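Local atomic coordinates of NEDD8-conjugating enzyme UBC12 (PDB entry 3O2U), a protein that accepts the ubiquitin-like protein NEDD8/RUB1 from its E1 complex as a thioester and catalyses its covalent attachment to other proteins, chiefly the cullin CDC53. Residues Leu138-Leu141 with Phe142-Asn146. Residues are numbered along the deposited sequence; the frame is centred on the assembly and turned at random.
Sequences LLFL and FLEPN
Phe140 and Glu144, one helical turn apart, meet in a local contact at the C-terminal end of helix 131-143, where the chain leaves this helix of the ubiquitin-conjugating (UBC) fold. Glu144 is the first residue with non-helical backbone angles, yet its N still reaches Phe140 O in a 2.8 Å i to i+4 hydrogen bond that carries helical bonding one residue past the helix end. At the preceding carbonyl the winding tightens: Leu139 O takes Phe142 N at 2.8 Å, an i to i+3 link, from above its plane, whereas Leu143 N makes only weak bonds to Leu139 O and Phe140 O. Pro145 has no N-H to offer Leu141 O, which lies 3.3 Å from its N; proline therefore suits a place where the helical bonding stops.

On the exposed side, Phe140 holds CG anti to its own N (chi1 -163°), which sets the ring beside its own carbonyl carbon, toward the next turn, where Glu144 lays CB over one face, off centre, as a CH-pi contact 4.2 Å from the centroid. The aliphatic part of the glutamate thus packs on the ring, while the bend at chi2 leads its carboxylate away. Leu139 CG and Leu143 CD1 touch at 4.0 Å, branched apolar groups suited to this partly covered flank. Phe142 turns to the buried side, where a large flat ring suits packing against the sheet; its edge, at CD1, lies 3.1 Å from Leu138 O.

Leu141 packs on Val116, near Cys117, the predicted thioester cysteine, and beyond the helix end Asn146 O accepts a hydrogen bond from Asn109 ND2. The Phe142 ring enters the core, edge-to-face with Tyr77 and His107 and against Ile82 and Phe84 of strand 82-87, and shares Val70 of strand 65-70 with Leu139.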
ATOM      1  N   LEU A 138      -0.525  -7.688   1.192  1.00 18.63           N
ATOM      2  CA  LEU A 138       0.646  -7.380   0.367  1.00 19.01           C
ATOM      3  C   LEU A 138       1.690  -8.497   0.519  1.00 18.48           C
ATOM      4  O   LEU A 138       2.311  -8.927  -0.438  1.00 18.65           O
ATOM      5  CB  LEU A 138       1.225  -6.016   0.761  1.00 16.98           C
ATOM      6  CG  LEU A 138       0.283  -4.843   0.455  1.00 19.66           C
ATOM      7  CD1 LEU A 138       0.838  -3.503   0.954  1.00 18.49           C
ATOM      8  CD2 LEU A 138      -0.021  -4.783  -1.031  1.00 18.03           C
ATOM      9  N   LEU A 139       1.862  -8.983   1.733  1.00 16.28           N
ATOM     10  CA  LEU A 139       2.789 -10.083   1.951  1.00 20.53           C
ATOM     11  C   LEU A 139       2.341 -11.299   1.133  1.00 22.57           C
ATOM     12  O   LEU A 139       3.110 -11.842   0.345  1.00 23.40           O
ATOM     13  CB  LEU A 139       2.840 -10.430   3.429  1.00 17.95           C
ATOM     14  CG  LEU A 139       3.798 -11.571   3.797  1.00 21.44           C
ATOM     15  CD1 LEU A 139       5.189 -11.311   3.241  1.00 21.49           C
ATOM     16  CD2 LEU A 139       3.839 -11.773   5.309  1.00 19.76           C
ATOM     17  N   PHE A 140       1.085 -11.691   1.310  1.00 21.53           N
ATOM     18  CA  PHE A 140       0.505 -12.887   0.685  1.00 24.93           C
ATOM     19  C   PHE A 140       0.595 -12.885  -0.852  1.00 25.31           C
ATOM     20  O   PHE A 140       0.619 -13.942  -1.485  1.00 22.83           O
ATOM     21  CB  PHE A 140      -0.957 -13.020   1.140  1.00 25.89           C
ATOM     22  CG  PHE A 140      -1.557 -14.382   0.909  1.00 30.11           C
ATOM     23  CD1 PHE A 140      -1.128 -15.477   1.637  1.00 33.12           C
ATOM     24  CD2 PHE A 140      -2.567 -14.559  -0.027  1.00 33.62           C
ATOM     25  CE1 PHE A 140      -1.694 -16.739   1.422  1.00 36.77           C
ATOM     26  CE2 PHE A 140      -3.132 -15.812  -0.244  1.00 35.94           C
ATOM     27  CZ  PHE A 140      -2.698 -16.899   0.481  1.00 30.30           C
ATOM     28  N   LEU A 141       0.640 -11.700  -1.455  1.00 20.15           N
ATOM     29  CA  LEU A 141       0.835 -11.593  -2.898  1.00 21.55           C
ATOM     30  C   LEU A 141       2.139 -12.256  -3.339  1.00 19.66           C
ATOM     31  O   LEU A 141       2.248 -12.779  -4.445  1.00 21.12           O
ATOM     32  CB  LEU A 141       0.890 -10.120  -3.333  1.00 25.66           C
ATOM     33  CG  LEU A 141      -0.381  -9.289  -3.514  1.00 22.51           C
ATOM     34  CD1 LEU A 141       0.013  -7.850  -3.793  1.00 24.90           C
ATOM     35  CD2 LEU A 141      -1.239  -9.819  -4.650  1.00 27.77           C
ATOM     36  N   PHE A 142       3.144 -12.194  -2.482  1.00 21.87           N
ATOM     37  CA  PHE A 142       4.453 -12.741  -2.820  1.00 20.65           C
ATOM     38  C   PHE A 142       4.580 -14.204  -2.419  1.00 24.78           C
ATOM     39  O   PHE A 142       5.398 -14.935  -2.980  1.00 22.41           O
ATOM     40  CB  PHE A 142       5.560 -11.903  -2.173  1.00 20.62           C
ATOM     41  CG  PHE A 142       5.606 -10.489  -2.697  1.00 22.23           C
ATOM     42  CD1 PHE A 142       4.935  -9.473  -2.039  1.00 19.08           C
ATOM     43  CD2 PHE A 142       6.271 -10.197  -3.875  1.00 19.79           C
ATOM     44  CE1 PHE A 142       4.958  -8.165  -2.527  1.00 20.05           C
ATOM     45  CE2 PHE A 142       6.283  -8.893  -4.388  1.00 24.25           C
ATOM     46  CZ  PHE A 142       5.616  -7.880  -3.713  1.00 19.50           C
ATOM     47  N   LEU A 143       3.768 -14.618  -1.450  1.00 23.54           N
ATOM     48  CA  LEU A 143       3.730 -16.010  -1.011  1.00 26.59           C
ATOM     49  C   LEU A 143       2.850 -16.857  -1.924  1.00 31.37           C
ATOM     50  O   LEU A 143       3.140 -18.028  -2.175  1.00 39.41           O
ATOM     51  CB  LEU A 143       3.222 -16.092   0.425  1.00 29.82           C
ATOM     52  CG  LEU A 143       4.088 -15.285   1.377  1.00 27.03           C
ATOM     53  CD1 LEU A 143       3.603 -15.414   2.817  1.00 30.73           C
ATOM     54  CD2 LEU A 143       5.535 -15.722   1.249  1.00 32.26           C
ATOM     55  N   GLU A 144       1.770 -16.263  -2.408  1.00 30.10           N
ATOM     56  CA  GLU A 144       0.872 -16.937  -3.333  1.00 32.88           C
ATOM     57  C   GLU A 144       0.446 -16.031  -4.476  1.00 29.76           C
ATOM     58  O   GLU A 144      -0.679 -15.518  -4.490  1.00 32.43           O
ATOM     59  CB  GLU A 144      -0.349 -17.493  -2.594  1.00 40.18           C
ATOM     60  CG  GLU A 144      -0.123 -18.868  -1.987  1.00 47.45           C
ATOM     61  CD  GLU A 144       0.219 -19.916  -3.042  1.00 56.39           C
ATOM     62  OE1 GLU A 144      -0.689 -20.313  -3.814  1.00 57.24           O
ATOM     63  OE2 GLU A 144       1.397 -20.337  -3.101  1.00 50.95           O
ATOM     64  N   PRO A 145       1.351 -15.823  -5.451  1.00 31.60           N
ATOM     65  CA  PRO A 145       0.998 -15.011  -6.611  1.00 26.83           C
ATOM     66  C   PRO A 145      -0.119 -15.702  -7.376  1.00 33.49           C
ATOM     67  O   PRO A 145      -0.162 -16.928  -7.438  1.00 36.63           O
ATOM     68  CB  PRO A 145       2.281 -15.015  -7.458  1.00 30.33           C
ATOM     69  CG  PRO A 145       3.365 -15.408  -6.536  1.00 29.91           C
ATOM     70  CD  PRO A 145       2.734 -16.323  -5.524  1.00 30.36           C
ATOM     71  N   ASN A 146      -1.000 -14.906  -7.957  1.00 36.30           N
ATOM     72  CA  ASN A 146      -2.166 -15.409  -8.656  1.00 45.34           C
ATOM     73  C   ASN A 146      -2.129 -14.916 -10.095  1.00 40.61           C
ATOM     74  O   ASN A 146      -2.056 -13.711 -10.339  1.00 41.87           O
ATOM     75  CB  ASN A 146      -3.427 -14.897  -7.946  1.00 42.96           C
ATOM     76  CG  ASN A 146      -4.711 -15.356  -8.607  1.00 48.84           C
ATOM     77  OD1 ASN A 146      -4.698 -16.148  -9.551  1.00 49.47           O
ATOM     78  ND2 ASN A 146      -5.836 -14.857  -8.107  1.00 47.04           N
TER